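Local structure of methylmalonyl-CoA carboxyltransferase 12S subunit (Propionibacterium freudenreichii, 1ON3) at residues E[249-252]-E[253-257]; E[428-431]-E[432-436]. The protein catalyses transfer of the carboxyl group of methylmalonyl-CoA to the biotin of the 1.3S subunit, forming propanoyl-CoA and carboxylated biotin, as the hexameric core of transcarboxylase. One frame throughout, in Å; residues are numbered along the deposited sequence.

How the contacts relate
Both contacts are local, and they follow one another along the chain. Neither nests in the other, and they do not cross. The chain has two duplicated halves of the crotonase type. Contact 1 comes first, in the N-terminal half. There the end of helix 241-253 runs into the loop that follows, beginning at 254-257, beside strand 305-308. Contact 2 lies in the C-terminal half. It closes a tight turn between strand 427-430, part of a seven-stranded sheet, and strand 435-437, part of a small parallel pair. The two centres are about 32 Å apart, and the nearest atoms about 20 Å. Contact 1 thus packs against the second half, and contact 2 is a turn at a subunit interface.

Contact 1. Residues E[249-252]-E[253-257]; sequences KKLL and SFLPQ
The Phe254 ring meets backbone oxygens of the helix. Leu251 O lies at its edge, in the ring plane. Lys250 O approaches obliquely, with CD1 of Phe254 3.2 Å from it. Lys250 CE passes 3.8 Å from Phe254 CE1. That chain starts with CG anti to the backbone N and bends at chi2 (71°), which sets CE at the CE1-CZ side of the ring, the chain passing at a slant.

Ser253 secures the last turn. Its N donates to Lys249 O at 3.0 Å and only weakly to Lys250 O. Its OG donates to Lys250 O over a short 2.5 Å. A water bridges the two side chains: it accepts from Lys250 NZ and donates to Ser253 OG. Arg322 also bonds OG and makes a cation-pi contact with the Phe254 ring. With an alanine here, Lys250 O is likely to lose its short bond, and the water and Arg322 a partner.

Phe254 N reaches Leu251 O at 3.1 Å, and Leu255 N reaches Leu252 O at 2.9 Å. Each bond spans three residues, as in a 3-10 turn. Leu255 CG rests 3.4 Å from Leu251 O, and Leu255 CD1 lies 4.4 Å from Leu251 CG.

Lys250, Leu251 and Phe254 pack on Leu306 of strand 305-308, and Lys250 pairs with Asp304 just before it. The end of helix 241-253 is thus joined to the C-terminal half.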
# COMPACT_ATOMS: atom_id res chain seq x y z
N LYS E 249 18.96 25.26 19.86
CA LYS E 249 19.85 24.86 18.76
C LYS E 249 20.54 23.55 19.08
O LYS E 249 20.65 22.67 18.22
CB LYS E 249 20.91 25.94 18.48
CG LYS E 249 20.33 27.28 18.04
CD LYS E 249 21.44 28.29 17.73
CE LYS E 249 20.86 29.65 17.38
NZ LYS E 249 21.90 30.70 17.11
N LYS E 250 21.02 23.41 20.31
CA LYS E 250 21.70 22.17 20.74
C LYS E 250 20.72 21.00 20.62
O LYS E 250 21.03 19.94 20.06
CB LYS E 250 22.18 22.32 22.18
CG LYS E 250 22.88 21.07 22.75
CD LYS E 250 24.23 20.86 22.10
CE LYS E 250 24.94 19.68 22.71
NZ LYS E 250 26.23 19.47 22.03
N LEU E 251 19.51 21.18 21.15
CA LEU E 251 18.48 20.14 21.09
C LEU E 251 18.16 19.79 19.63
O LEU E 251 18.11 18.62 19.25
CB LEU E 251 17.21 20.62 21.81
CG LEU E 251 15.93 19.81 21.59
CD1 LEU E 251 16.10 18.40 22.20
CD2 LEU E 251 14.74 20.53 22.26
N LEU E 252 17.93 20.81 18.81
CA LEU E 252 17.61 20.55 17.41
C LEU E 252 18.71 19.76 16.69
O LEU E 252 18.41 18.93 15.83
CB LEU E 252 17.36 21.86 16.66
CG LEU E 252 16.91 21.76 15.20
CD1 LEU E 252 15.58 21.03 15.08
CD2 LEU E 252 16.80 23.17 14.63
N SER E 253 19.97 20.00 17.06
CA SER E 253 21.09 19.32 16.41
C SER E 253 21.06 17.80 16.51
O SER E 253 21.67 17.12 15.70
CB SER E 253 22.44 19.84 16.95
OG SER E 253 22.73 19.35 18.26
N PHE E 254 20.34 17.25 17.50
CA PHE E 254 20.24 15.80 17.67
C PHE E 254 19.06 15.22 16.88
O PHE E 254 18.93 14.00 16.74
CB PHE E 254 20.01 15.41 19.14
CG PHE E 254 21.20 15.64 20.03
CD1 PHE E 254 21.29 16.80 20.80
CD2 PHE E 254 22.23 14.71 20.10
CE1 PHE E 254 22.40 17.04 21.62
CE2 PHE E 254 23.34 14.92 20.90
CZ PHE E 254 23.43 16.10 21.68
N LEU E 255 18.22 16.10 16.35
CA LEU E 255 17.01 15.65 15.66
C LEU E 255 16.97 15.71 14.15
O LEU E 255 17.58 16.57 13.52
CB LEU E 255 15.80 16.45 16.19
CG LEU E 255 15.75 16.70 17.70
CD1 LEU E 255 14.55 17.59 18.07
CD2 LEU E 255 15.67 15.36 18.43
N PRO E 256 16.23 14.78 13.55
CA PRO E 256 16.09 14.74 12.09
C PRO E 256 15.09 15.85 11.73
O PRO E 256 14.45 16.44 12.61
CB PRO E 256 15.50 13.36 11.85
CG PRO E 256 14.63 13.17 13.09
CD PRO E 256 15.53 13.65 14.18
N GLN E 257 14.97 16.16 10.44
CA GLN E 257 14.02 17.16 9.98
C GLN E 257 12.58 16.69 10.18
O GLN E 257 11.70 17.48 10.52
CB GLN E 257 14.23 17.43 8.49
CG GLN E 257 15.46 18.23 8.18
CD GLN E 257 15.38 19.64 8.73
OE1 GLN E 257 15.81 19.90 9.85
NE2 GLN E 257 14.79 20.55 7.96
O HOH W 1 25.35 19.14 19.29

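Contact 2. Residues E[428-431]-E[432-436]; sequences VYAW and PSAEI
Trp431 meets Pro432 and Ser433 mainly through the first atoms of its side chain. CB of Trp431 lies against the proline ring, 3.4 Å from Pro432 CD. From the serine side, OG of Ser433 stands 3.7 Å from the same CB. With CG anti to the carbonyl carbon and beside the backbone N (chi1 -87°), the indole leads off from the turn. Farther out, CE3 is 4.1 Å from Ser433 OG, which sits at the ring edge near its plane. Pro432 CD approaches the indole obliquely. The buried side chain also packs on Val405, Leu407, Val282 and Pro492, and on Met12 of a neighbouring subunit, while NE1 makes a weak hydrogen bond to Thr495 OG1.

The backbone folds into a type I beta turn from Trp431 to Ala434. Pro432 takes its second position, where the fixed phi of a proline suits the turn. Ala434 N donates to Trp431 O at 3.0 Å, with a fairly straight N-H...O angle of 160°. The methyls of Ala430 and Ala434 meet tip to tip, their CB atoms 3.6 Å apart. Ala434 CB also lies 3.2 Å from Trp431 O, the acceptor of its own backbone N-H. Ser433 OG is bonded to Leu407 O, which ties the turn to strand 402-407.

The turn joins two sheets. Strand 427-430 runs parallel between 402-407 and 488-489, while strand 435-437 pairs with 409-411. Pro432 O accepts a bond from Arg15 of the neighbouring subunit, and just beyond the turn Val438 and Met439 line a methylmalonyl-CoA pocket.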
# COMPACT_ATOMS: atom_id res chain seq x y z
N VAL E 428 22.26 -6.99 24.11
CA VAL E 428 22.32 -6.79 25.55
C VAL E 428 23.68 -7.25 26.08
O VAL E 428 24.13 -8.35 25.76
CB VAL E 428 21.21 -7.56 26.28
CG1 VAL E 428 21.26 -7.25 27.75
CG2 VAL E 428 19.83 -7.19 25.72
N TYR E 429 24.35 -6.40 26.87
CA TYR E 429 25.64 -6.79 27.42
C TYR E 429 25.63 -6.68 28.93
O TYR E 429 25.00 -5.78 29.48
CB TYR E 429 26.77 -5.91 26.88
CG TYR E 429 26.82 -5.84 25.39
CD1 TYR E 429 26.25 -4.77 24.71
CD2 TYR E 429 27.35 -6.89 24.64
CE1 TYR E 429 26.20 -4.74 23.32
CE2 TYR E 429 27.30 -6.87 23.23
CZ TYR E 429 26.71 -5.78 22.59
OH TYR E 429 26.60 -5.74 21.22
N ALA E 430 26.34 -7.59 29.59
CA ALA E 430 26.44 -7.57 31.04
C ALA E 430 27.87 -7.27 31.47
O ALA E 430 28.83 -7.84 30.93
CB ALA E 430 26.01 -8.93 31.60
N TRP E 431 28.03 -6.34 32.41
CA TRP E 431 29.35 -6.05 32.95
C TRP E 431 29.55 -7.22 33.90
O TRP E 431 28.59 -7.93 34.20
CB TRP E 431 29.36 -4.74 33.73
CG TRP E 431 29.60 -3.52 32.87
CD1 TRP E 431 29.42 -3.41 31.52
CD2 TRP E 431 30.05 -2.25 33.32
NE1 TRP E 431 29.74 -2.14 31.10
CE2 TRP E 431 30.13 -1.40 32.19
CE3 TRP E 431 30.40 -1.73 34.58
CZ2 TRP E 431 30.55 -0.07 32.28
CZ3 TRP E 431 30.81 -0.41 34.67
CH2 TRP E 431 30.88 0.41 33.52
N PRO E 432 30.79 -7.43 34.40
CA PRO E 432 31.00 -8.56 35.32
C PRO E 432 30.27 -8.36 36.65
O PRO E 432 30.15 -9.28 37.44
CB PRO E 432 32.52 -8.59 35.50
CG PRO E 432 33.03 -7.99 34.21
CD PRO E 432 32.07 -6.83 34.03
N SER E 433 29.82 -7.14 36.88
CA SER E 433 29.10 -6.80 38.11
C SER E 433 27.59 -6.90 37.94
O SER E 433 26.81 -6.63 38.88
CB SER E 433 29.48 -5.38 38.54
OG SER E 433 29.57 -4.53 37.40
N ALA E 434 27.16 -7.28 36.74
CA ALA E 434 25.74 -7.39 36.45
C ALA E 434 25.05 -8.40 37.36
O ALA E 434 25.55 -9.51 37.58
CB ALA E 434 25.52 -7.77 35.00
N GLU E 435 23.89 -8.01 37.87
CA GLU E 435 23.15 -8.88 38.74
C GLU E 435 21.67 -8.94 38.33
O GLU E 435 20.81 -8.41 39.02
CB GLU E 435 23.29 -8.40 40.18
CG GLU E 435 22.85 -9.41 41.21
CD GLU E 435 23.10 -8.94 42.63
OE1 GLU E 435 22.89 -9.74 43.56
OE2 GLU E 435 23.50 -7.77 42.82
N ILE E 436 21.42 -9.57 37.18
CA ILE E 436 20.06 -9.75 36.66
C ILE E 436 19.42 -10.83 37.52
O ILE E 436 19.95 -11.93 37.63
CB ILE E 436 20.10 -10.22 35.20
CG1 ILE E 436 20.72 -9.11 34.34
CG2 ILE E 436 18.70 -10.60 34.72
CD1 ILE E 436 21.20 -9.58 33.00